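Local coordinates for protein putative rubredoxin reductase (Rhodopseudomonas palustris, PDB 3FG2) that probably uses NADH to reduce, through its bound FAD, the ferredoxin that delivers electrons to the CYP199A2 system, at residues S271-F279 against R289-A300; V181-F190 against G364-A372. All coordinates share one frame; numbering follows the deposited sequence.

In the fold
From the N terminus the chain first lays down most of the FAD-binding parallel sheet, then crosses to a second parallel sheet, which in this family is expected to bind NADH. Residues 181-190, at the start of helix 184-196, belong to this second region and wait for a partner 174 residues further on. Before that partner arrives the chain returns to the flavin, strand 270-272 completes the first sheet, and interaction 1 ties 271-279 to 289-300 across a short hairpin turn. The C-terminal antiparallel sheet follows, and its strand 361-368 completes interaction 2. The small loop thus lies wholly within the large one, their centres 23 Å apart: one shapes the flavin site, the other joins two domains.

Interaction 1 of 2, residues S271-F279 against R289-A300; sequences SAIGDCALF and RVESVQNATDQA. With FAD (flavin-adenine dinucleotide), chain B.
The backbone N of G274 donates to Q299 OE1 over 2.8 Å, reaching the amide oxygen from above its carbonyl plane (49° out of it). Extended beyond CG, the Q299 side chain runs past I273 to reach this turn. The amide's other branch, NE2, lies 3.3 Å from F279 CD2, the amide turned 69° from the ring, and gives a weak bond to a water. The water also accepts from V290 N and donates to A277 O, and so bridges the two segments.

The turn presents D275 to the cofactor twice: its N donates to FAD O2P at 3.0 Å, and its OD1 accepts from the ribityl O3' at 2.9 Å. This is consistent with the Gly-Asp pair of the second FAD-binding motif of this family. The backbone angles of G274 suit a residue without a beta carbon, and its CA passes 3.5 Å from FAD O2P. R289, its chain bent at chi3 (72°), brings NH1 to D275 O, though the position of that oxygen is less certain. NH2 makes a salt bridge with E291, whose carboxylate otherwise faces that of D275 as a like charge. Cutting R289 back to an alanine is likely to leave E291 without this countercharge beside the acidic D275. S292 caps the next helix, its OG accepting from N295 N, and V293 N donates to FAD O2 at 3.2 Å; this helix end may steady negative charge on the reduced flavin.

Strand 270-272 leads into the turn as an outermost strand of the parallel sheet, beside 101-104, while 277-281 runs between 257-259 and 286-288. Helix 293-306 packs through A296 on A12 of helix 11-22, and V293 meets W321 of strand 319-324.

Interaction 2 of 2, residues V181-F190 against G364-A372; sequences VVTPEISSYF and GIESVNRAA
V368 reaches from its strand into a pocket formed by I186, Y189 and F190, one face of a helix. With CG1 anti to the backbone N (chi1 169°), its two methyls divide the work: CG1 meets Y189 CE2 at 3.6 Å, while CG2 faces F190 CE1 at 4.0 Å and also touches I186 CD1. The aromatics brace each other, Y189 CD2 lying over the centre of the F190 ring. The Y189 hydroxyl bonds to D327, which N369 ND2 also engages.

Outward from this centre, I186 CG1 packs at 3.6 Å on OE1 of E366, whose other oxygen, OE2, accepts T183 N at 2.9 Å on its syn lone pair. The T183 hydroxyl lies between E366 OE1 and E185 OE1, within bonding distance of both. A water bridges E366 OE2 to V181 O. With E185 so near, this buried carboxylate might take up a proton more readily than usual.

The helix 184-190 segment runs nearly along strand 364-368, 13° apart in direction. That strand belongs to the antiparallel sheet between 327-333 and 351-358, whose F352 meets Y189 edge-to-face; the contact joins the C-terminal domain to what is probably the NADH-binding region.

Interaction 1 of 2, residues S271-F279 against R289-A300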
loop_
_atom_site.group_PDB
_atom_site.type_symbol
_atom_site.label_atom_id
_atom_site.label_comp_id
_atom_site.label_asym_id
_atom_site.label_seq_id
_atom_site.Cartn_x
_atom_site.Cartn_y
_atom_site.Cartn_z
ATOM N N SER A 271 -14.780 13.996 -4.440
ATOM C CA SER A 271 -13.474 13.913 -3.786
ATOM C C SER A 271 -12.794 12.592 -4.123
ATOM O O SER A 271 -13.449 11.629 -4.530
ATOM C CB SER A 271 -13.625 14.003 -2.264
ATOM O OG SER A 271 -14.018 15.298 -1.864
ATOM N N ALA A 272 -11.478 12.553 -3.948
ATOM C CA ALA A 272 -10.706 11.333 -4.193
ATOM C C ALA A 272 -9.783 11.131 -2.997
ATOM O O ALA A 272 -9.123 12.072 -2.556
ATOM C CB ALA A 272 -9.893 11.462 -5.472
ATOM N N ILE A 273 -9.747 9.911 -2.470
ATOM C CA ILE A 273 -8.915 9.601 -1.314
ATOM C C ILE A 273 -8.235 8.235 -1.439
ATOM O O ILE A 273 -8.718 7.345 -2.153
ATOM C CB ILE A 273 -9.752 9.573 -0.014
ATOM C CG1 ILE A 273 -10.875 8.542 -0.153
ATOM C CG2 ILE A 273 -10.318 10.950 0.286
ATOM C CD1 ILE A 273 -11.673 8.338 1.104
ATOM N N GLY A 274 -7.118 8.077 -0.729
ATOM C CA GLY A 274 -6.404 6.814 -0.742
ATOM C C GLY A 274 -5.393 6.623 -1.852
ATOM O O GLY A 274 -4.866 7.576 -2.415
ATOM N N ASP A 275 -5.119 5.368 -2.165
ATOM C CA ASP A 275 -4.157 5.036 -3.202
ATOM C C ASP A 275 -4.463 5.676 -4.555
ATOM O O ASP A 275 -3.546 5.954 -5.323
ATOM C CB ASP A 275 -4.081 3.519 -3.368
ATOM C CG ASP A 275 -3.270 2.847 -2.275
ATOM O OD1 ASP A 275 -2.931 3.511 -1.268
ATOM O OD2 ASP A 275 -2.971 1.643 -2.427
ATOM N N CYS A 276 -5.739 5.922 -4.842
ATOM C CA CYS A 276 -6.121 6.489 -6.134
ATOM C C CYS A 276 -5.929 7.990 -6.259
ATOM O O CYS A 276 -5.985 8.534 -7.367
ATOM C CB CYS A 276 -7.586 6.155 -6.449
ATOM S SG CYS A 276 -8.830 7.220 -5.628
ATOM N N ALA A 277 -5.682 8.659 -5.137
ATOM C CA ALA A 277 -5.539 10.113 -5.142
ATOM C C ALA A 277 -4.135 10.716 -5.264
ATOM O O ALA A 277 -3.204 10.317 -4.561
ATOM C CB ALA A 277 -6.239 10.686 -3.906
ATOM N N LEU A 278 -4.015 11.695 -6.162
ATOM C CA LEU A 278 -2.770 12.427 -6.408
ATOM C C LEU A 278 -3.068 13.825 -5.848
ATOM O O LEU A 278 -3.481 14.733 -6.575
ATOM C CB LEU A 278 -2.493 12.515 -7.913
ATOM C CG LEU A 278 -1.056 12.761 -8.381
ATOM C CD1 LEU A 278 -1.073 13.065 -9.878
ATOM C CD2 LEU A 278 -0.415 13.913 -7.608
ATOM N N PHE A 279 -2.852 13.980 -4.547
ATOM C CA PHE A 279 -3.150 15.220 -3.848
ATOM C C PHE A 279 -2.047 16.263 -3.730
ATOM O O PHE A 279 -0.858 15.977 -3.872
ATOM C CB PHE A 279 -3.640 14.884 -2.443
ATOM C CG PHE A 279 -2.577 14.294 -1.565
ATOM C CD1 PHE A 279 -1.919 15.079 -0.623
ATOM C CD2 PHE A 279 -2.213 12.953 -1.698
ATOM C CE1 PHE A 279 -0.908 14.534 0.183
ATOM C CE2 PHE A 279 -1.211 12.399 -0.906
ATOM C CZ PHE A 279 -0.556 13.187 0.041
ATOM N N ARG A 289 1.158 10.849 -4.569
ATOM C CA ARG A 289 0.214 9.763 -4.340
ATOM C C ARG A 289 0.909 8.880 -3.313
ATOM O O ARG A 289 2.070 8.544 -3.484
ATOM C CB ARG A 289 -0.034 8.965 -5.628
ATOM C CG ARG A 289 -1.154 7.929 -5.502
ATOM C CD ARG A 289 -1.350 7.141 -6.787
ATOM N NE ARG A 289 -0.252 6.206 -7.027
ATOM C CZ ARG A 289 -0.167 4.994 -6.483
ATOM N NH1 ARG A 289 -1.124 4.563 -5.665
ATOM N NH2 ARG A 289 0.877 4.217 -6.747
ATOM N N VAL A 290 0.222 8.514 -2.242
ATOM C CA VAL A 290 0.848 7.675 -1.234
ATOM C C VAL A 290 0.079 6.385 -1.020
ATOM O O VAL A 290 -1.144 6.404 -0.891
ATOM C CB VAL A 290 0.968 8.422 0.108
ATOM C CG1 VAL A 290 1.541 7.501 1.173
ATOM C CG2 VAL A 290 1.862 9.643 -0.068
ATOM N N GLU A 291 0.801 5.265 -0.988
ATOM C CA GLU A 291 0.190 3.954 -0.787
ATOM C C GLU A 291 0.438 3.450 0.624
ATOM O O GLU A 291 1.453 2.808 0.879
ATOM C CB GLU A 291 0.770 2.908 -1.738
ATOM C CG GLU A 291 0.718 3.223 -3.214
ATOM C CD GLU A 291 1.321 2.097 -4.056
ATOM O OE1 GLU A 291 1.701 2.370 -5.213
ATOM O OE2 GLU A 291 1.409 0.943 -3.565
ATOM N N SER A 292 -0.480 3.725 1.538
ATOM C CA SER A 292 -0.324 3.248 2.899
ATOM C C SER A 292 -1.657 3.346 3.630
ATOM O O SER A 292 -2.517 4.145 3.268
ATOM C CB SER A 292 0.746 4.063 3.635
ATOM O OG SER A 292 0.294 5.379 3.914
ATOM N N VAL A 293 -1.826 2.519 4.651
ATOM C CA VAL A 293 -3.048 2.519 5.434
ATOM C C VAL A 293 -3.193 3.874 6.091
ATOM O O VAL A 293 -4.293 4.419 6.198
ATOM C CB VAL A 293 -3.001 1.430 6.517
ATOM C CG1 VAL A 293 -4.170 1.585 7.464
ATOM C CG2 VAL A 293 -3.009 0.061 5.857
ATOM N N GLN A 294 -2.062 4.415 6.528
ATOM C CA GLN A 294 -2.037 5.718 7.175
ATOM C C GLN A 294 -2.653 6.754 6.249
ATOM O O GLN A 294 -3.553 7.496 6.636
ATOM C CB GLN A 294 -0.591 6.093 7.518
ATOM C CG GLN A 294 -0.362 7.557 7.863
ATOM C CD GLN A 294 -0.236 8.430 6.627
ATOM O OE1 GLN A 294 0.476 8.088 5.688
ATOM N NE2 GLN A 294 -0.917 9.564 6.630
ATOM N N ASN A 295 -2.170 6.786 5.013
ATOM C CA ASN A 295 -2.668 7.736 4.035
ATOM C C ASN A 295 -4.155 7.567 3.740
ATOM O O ASN A 295 -4.895 8.544 3.657
ATOM C CB ASN A 295 -1.872 7.608 2.741
ATOM C CG ASN A 295 -2.336 8.578 1.686
ATOM O OD1 ASN A 295 -2.947 8.186 0.687
ATOM N ND2 ASN A 295 -2.064 9.860 1.905
ATOM N N ALA A 296 -4.590 6.323 3.575
ATOM C CA ALA A 296 -5.989 6.047 3.284
ATOM C C ALA A 296 -6.856 6.511 4.445
ATOM O O ALA A 296 -7.891 7.154 4.262
ATOM C CB ALA A 296 -6.190 4.544 3.047
ATOM N N THR A 297 -6.404 6.182 5.644
ATOM C CA THR A 297 -7.110 6.517 6.864
ATOM C C THR A 297 -7.175 8.015 7.145
ATOM O O THR A 297 -8.260 8.568 7.315
ATOM C CB THR A 297 -6.454 5.788 8.055
ATOM O OG1 THR A 297 -6.596 4.373 7.873
ATOM C CG2 THR A 297 -7.091 6.197 9.365
ATOM N N ASP A 298 -6.024 8.677 7.194
ATOM C CA ASP A 298 -6.003 10.105 7.481
ATOM C C ASP A 298 -6.728 10.904 6.410
ATOM O O ASP A 298 -7.408 11.888 6.708
ATOM C CB ASP A 298 -4.568 10.621 7.618
ATOM C CG ASP A 298 -3.824 9.985 8.776
ATOM O OD1 ASP A 298 -4.474 9.536 9.753
ATOM O OD2 ASP A 298 -2.577 9.947 8.708
ATOM N N GLN A 299 -6.593 10.486 5.159
ATOM C CA GLN A 299 -7.269 11.200 4.093
ATOM C C GLN A 299 -8.776 11.056 4.263
ATOM O O GLN A 299 -9.528 12.015 4.049
ATOM C CB GLN A 299 -6.815 10.681 2.730
ATOM C CG GLN A 299 -5.665 11.482 2.139
ATOM C CD GLN A 299 -5.329 11.061 0.729
ATOM O OE1 GLN A 299 -6.214 10.691 -0.047
ATOM N NE2 GLN A 299 -4.050 11.131 0.379
ATOM N N ALA A 300 -9.216 9.865 4.663
ATOM C CA ALA A 300 -10.637 9.625 4.876
ATOM C C ALA A 300 -11.146 10.560 5.976
ATOM O O ALA A 300 -12.202 11.179 5.839
ATOM C CB ALA A 300 -10.874 8.179 5.267
HETATM P PA FAD B . -7.850 -0.385 -1.404
HETATM O O1A FAD B . -7.115 -1.065 -2.502
HETATM O O2A FAD B . -7.830 -0.871 -0.140
HETATM O O5B FAD B . -9.296 -0.634 -1.866
HETATM C C5B FAD B . -9.831 -0.240 -3.169
HETATM C C4B FAD B . -11.190 -0.968 -3.256
HETATM O O4B FAD B . -11.980 -0.285 -4.302
HETATM C C3B FAD B . -11.128 -2.446 -3.683
HETATM O O3B FAD B . -11.877 -3.344 -2.926
HETATM C C2B FAD B . -11.453 -2.359 -5.148
HETATM O O2B FAD B . -11.865 -3.570 -5.702
HETATM C C1B FAD B . -12.561 -1.348 -5.126
HETATM N N9A FAD B . -12.871 -0.660 -6.382
HETATM C C8A FAD B . -11.984 -0.268 -7.352
HETATM N N7A FAD B . -12.573 0.328 -8.382
HETATM C C5A FAD B . -13.904 0.330 -8.078
HETATM C C6A FAD B . -15.083 0.840 -8.813
HETATM N N6A FAD B . -15.028 1.428 -9.986
HETATM N N1A FAD B . -16.290 0.656 -8.170
HETATM C C2A FAD B . -16.393 0.047 -6.942
HETATM N N3A FAD B . -15.369 -0.447 -6.207
HETATM C C4A FAD B . -14.139 -0.282 -6.818
HETATM N N1 FAD B . 0.122 -0.450 3.853
HETATM C C2 FAD B . 0.697 -0.237 5.037
HETATM O O2 FAD B . 0.767 0.859 5.506
HETATM N N3 FAD B . 1.257 -1.304 5.813
HETATM C C4 FAD B . 1.223 -2.615 5.370
HETATM O O4 FAD B . 1.704 -3.496 6.059
HETATM C C4X FAD B . 0.592 -2.862 4.077
HETATM N N5 FAD B . 0.521 -4.126 3.595
HETATM C C5X FAD B . -0.092 -4.328 2.371
HETATM C C6 FAD B . -0.170 -5.664 1.887
HETATM C C7 FAD B . -0.769 -5.965 0.681
HETATM C C7M FAD B . -0.826 -7.405 0.211
HETATM C C8 FAD B . -1.342 -4.889 -0.136
HETATM C C8M FAD B . -2.016 -5.144 -1.466
HETATM C C9 FAD B . -1.267 -3.559 0.331
HETATM C C9A FAD B . -0.652 -3.271 1.573
HETATM N N10 FAD B . -0.553 -1.925 2.124
HETATM C C10 FAD B . 0.042 -1.709 3.335
HETATM C "C1'" FAD B . -1.132 -0.819 1.321
HETATM C "C2'" FAD B . -2.613 -0.564 1.736
HETATM O "O2'" FAD B . -3.321 -1.778 1.612
HETATM C "C3'" FAD B . -3.176 0.504 0.821
HETATM O "O3'" FAD B . -2.448 1.715 0.998
HETATM C "C4'" FAD B . -4.641 0.741 1.144
HETATM O "O4'" FAD B . -5.402 -0.485 0.977
HETATM C "C5'" FAD B . -5.172 1.802 0.212
HETATM O "O5'" FAD B . -6.703 1.988 0.547
HETATM P P FAD B . -7.665 2.313 -0.560
HETATM O O1P FAD B . -9.009 2.433 0.214
HETATM O O2P FAD B . -7.316 3.432 -1.314
HETATM O O3P FAD B . -7.744 1.198 -1.509
HETATM O O HOH W 1 -2.488 9.309 -1.917
#

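Interaction 2 of 2, residues V181-F190 against G364-A372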
loop_
_atom_site.group_PDB
_atom_site.type_symbol
_atom_site.label_atom_id
_atom_site.label_comp_id
_atom_site.label_asym_id
_atom_site.label_seq_id
_atom_site.Cartn_x
_atom_site.Cartn_y
_atom_site.Cartn_z
ATOM N N VAL A 181 11.486 2.649 -2.123
ATOM C CA VAL A 181 11.019 3.130 -0.828
ATOM C C VAL A 181 11.950 3.230 0.385
ATOM O O VAL A 181 11.580 3.870 1.369
ATOM C CB VAL A 181 9.779 2.316 -0.388
ATOM C CG1 VAL A 181 8.605 2.614 -1.307
ATOM C CG2 VAL A 181 10.097 0.826 -0.433
ATOM N N VAL A 182 13.127 2.609 0.346
ATOM C CA VAL A 182 14.045 2.686 1.490
ATOM C C VAL A 182 15.462 3.035 1.052
ATOM O O VAL A 182 15.802 2.899 -0.131
ATOM C CB VAL A 182 14.106 1.341 2.279
ATOM C CG1 VAL A 182 12.709 0.902 2.675
ATOM C CG2 VAL A 182 14.793 0.263 1.442
ATOM N N THR A 183 16.288 3.478 1.999
ATOM C CA THR A 183 17.677 3.824 1.688
ATOM C C THR A 183 18.543 2.548 1.701
ATOM O O THR A 183 18.160 1.530 2.282
ATOM C CB THR A 183 18.239 4.884 2.683
ATOM O OG1 THR A 183 18.184 4.385 4.028
ATOM C CG2 THR A 183 17.428 6.171 2.590
ATOM N N PRO A 184 19.724 2.589 1.063
ATOM C CA PRO A 184 20.645 1.448 0.980
ATOM C C PRO A 184 20.914 0.626 2.243
ATOM O O PRO A 184 21.006 -0.600 2.169
ATOM C CB PRO A 184 21.921 2.076 0.417
ATOM C CG PRO A 184 21.384 3.170 -0.457
ATOM C CD PRO A 184 20.322 3.779 0.436
ATOM N N GLU A 185 21.049 1.279 3.395
ATOM C CA GLU A 185 21.319 0.542 4.627
ATOM C C GLU A 185 20.188 -0.428 4.972
ATOM O O GLU A 185 20.428 -1.482 5.561
ATOM C CB GLU A 185 21.559 1.495 5.802
ATOM C CG GLU A 185 22.598 2.580 5.548
ATOM C CD GLU A 185 22.101 3.667 4.575
ATOM O OE1 GLU A 185 20.884 3.987 4.582
ATOM O OE2 GLU A 185 22.936 4.214 3.813
ATOM N N ILE A 186 18.959 -0.077 4.611
ATOM C CA ILE A 186 17.829 -0.959 4.879
ATOM C C ILE A 186 17.829 -2.123 3.888
ATOM O O ILE A 186 17.629 -3.279 4.275
ATOM C CB ILE A 186 16.480 -0.201 4.792
ATOM C CG1 ILE A 186 16.450 0.924 5.835
ATOM C CG2 ILE A 186 15.321 -1.156 5.028
ATOM C CD1 ILE A 186 16.694 0.456 7.265
ATOM N N SER A 187 18.070 -1.824 2.613
ATOM C CA SER A 187 18.111 -2.869 1.594
ATOM C C SER A 187 19.168 -3.896 1.962
ATOM O O SER A 187 18.917 -5.099 1.950
ATOM C CB SER A 187 18.451 -2.283 0.227
ATOM O OG SER A 187 17.523 -1.286 -0.141
ATOM N N SER A 188 20.358 -3.406 2.290
ATOM C CA SER A 188 21.468 -4.269 2.664
ATOM C C SER A 188 21.078 -5.233 3.789
ATOM O O SER A 188 21.260 -6.444 3.665
ATOM C CB SER A 188 22.662 -3.412 3.091
ATOM O OG SER A 188 23.758 -4.215 3.488
ATOM N N TYR A 189 20.537 -4.693 4.880
ATOM C CA TYR A 189 20.131 -5.517 6.019
ATOM C C TYR A 189 19.184 -6.637 5.595
ATOM O O TYR A 189 19.387 -7.807 5.929
ATOM C CB TYR A 189 19.428 -4.667 7.091
ATOM C CG TYR A 189 18.847 -5.494 8.224
ATOM C CD1 TYR A 189 19.675 -6.046 9.212
ATOM C CD2 TYR A 189 17.482 -5.781 8.275
ATOM C CE1 TYR A 189 19.158 -6.869 10.220
ATOM C CE2 TYR A 189 16.948 -6.607 9.283
ATOM C CZ TYR A 189 17.795 -7.146 10.250
ATOM O OH TYR A 189 17.277 -7.960 11.239
ATOM N N PHE A 190 18.138 -6.276 4.865
ATOM C CA PHE A 190 17.168 -7.264 4.430
ATOM C C PHE A 190 17.708 -8.220 3.383
ATOM O O PHE A 190 17.233 -9.355 3.269
ATOM C CB PHE A 190 15.892 -6.568 3.956
ATOM C CG PHE A 190 15.022 -6.119 5.084
ATOM C CD1 PHE A 190 14.965 -4.782 5.455
ATOM C CD2 PHE A 190 14.304 -7.055 5.832
ATOM C CE1 PHE A 190 14.211 -4.382 6.559
ATOM C CE2 PHE A 190 13.544 -6.666 6.941
ATOM C CZ PHE A 190 13.499 -5.330 7.305
ATOM N N GLY A 364 13.353 11.636 7.754
ATOM C CA GLY A 364 12.672 10.380 8.003
ATOM C C GLY A 364 13.480 9.399 8.812
ATOM O O GLY A 364 14.705 9.524 8.903
ATOM N N ILE A 365 12.791 8.429 9.411
ATOM C CA ILE A 365 13.453 7.400 10.203
ATOM C C ILE A 365 12.941 6.034 9.790
ATOM O O ILE A 365 11.734 5.788 9.798
ATOM C CB ILE A 365 13.175 7.526 11.703
ATOM C CG1 ILE A 365 13.570 8.908 12.216
ATOM C CG2 ILE A 365 13.966 6.466 12.452
ATOM C CD1 ILE A 365 13.340 9.072 13.723
ATOM N N GLU A 366 13.871 5.154 9.438
ATOM C CA GLU A 366 13.563 3.791 9.030
ATOM C C GLU A 366 14.091 2.911 10.158
ATOM O O GLU A 366 15.302 2.757 10.316
ATOM C CB GLU A 366 14.286 3.471 7.724
ATOM C CG GLU A 366 14.055 4.493 6.615
ATOM C CD GLU A 366 15.093 4.369 5.508
ATOM O OE1 GLU A 366 16.304 4.480 5.816
ATOM O OE2 GLU A 366 14.703 4.161 4.337
ATOM N N SER A 367 13.181 2.345 10.940
ATOM C CA SER A 367 13.550 1.524 12.087
ATOM C C SER A 367 13.304 0.031 11.938
ATOM O O SER A 367 12.202 -0.384 11.613
ATOM C CB SER A 367 12.799 2.016 13.324
ATOM O OG SER A 367 12.956 3.413 13.498
ATOM N N VAL A 368 14.334 -0.769 12.191
ATOM C CA VAL A 368 14.214 -2.221 12.118
ATOM C C VAL A 368 14.160 -2.759 13.542
ATOM O O VAL A 368 15.115 -2.606 14.304
ATOM C CB VAL A 368 15.416 -2.862 11.396
ATOM C CG1 VAL A 368 15.388 -4.374 11.583
ATOM C CG2 VAL A 368 15.374 -2.524 9.926
ATOM N N ASN A 369 13.042 -3.388 13.893
ATOM C CA ASN A 369 12.843 -3.938 15.236
ATOM C C ASN A 369 13.273 -2.935 16.313
ATOM O O ASN A 369 14.002 -3.282 17.244
ATOM C CB ASN A 369 13.640 -5.233 15.412
ATOM C CG ASN A 369 13.371 -6.243 14.315
ATOM O OD1 ASN A 369 12.212 -6.552 13.991
ATOM N ND2 ASN A 369 14.448 -6.783 13.743
ATOM N N ARG A 370 12.820 -1.695 16.182
ATOM C CA ARG A 370 13.183 -0.650 17.133
ATOM C C ARG A 370 12.038 0.352 17.235
ATOM O O ARG A 370 12.149 1.483 16.764
ATOM C CB ARG A 370 14.450 0.054 16.653
ATOM C CG ARG A 370 15.350 0.580 17.752
ATOM C CD ARG A 370 16.619 1.150 17.150
ATOM N NE ARG A 370 17.771 0.956 18.024
ATOM C CZ ARG A 370 18.094 1.751 19.037
ATOM N NH1 ARG A 370 17.355 2.818 19.320
ATOM N NH2 ARG A 370 19.163 1.477 19.767
ATOM N N ALA A 371 10.943 -0.078 17.852
ATOM C CA ALA A 371 9.750 0.752 18.003
ATOM C C ALA A 371 9.959 2.114 18.663
ATOM O O ALA A 371 9.253 3.072 18.348
ATOM C CB ALA A 371 8.679 -0.027 18.761
ATOM N N ALA A 372 10.916 2.207 19.575
ATOM C CA ALA A 372 11.174 3.467 20.268
ATOM C C ALA A 372 11.626 4.582 19.333
ATOM O O ALA A 372 11.227 5.725 19.503
ATOM C CB ALA A 372 12.211 3.261 21.382
HETATM O O HOH W 2 12.188 5.233 3.683
#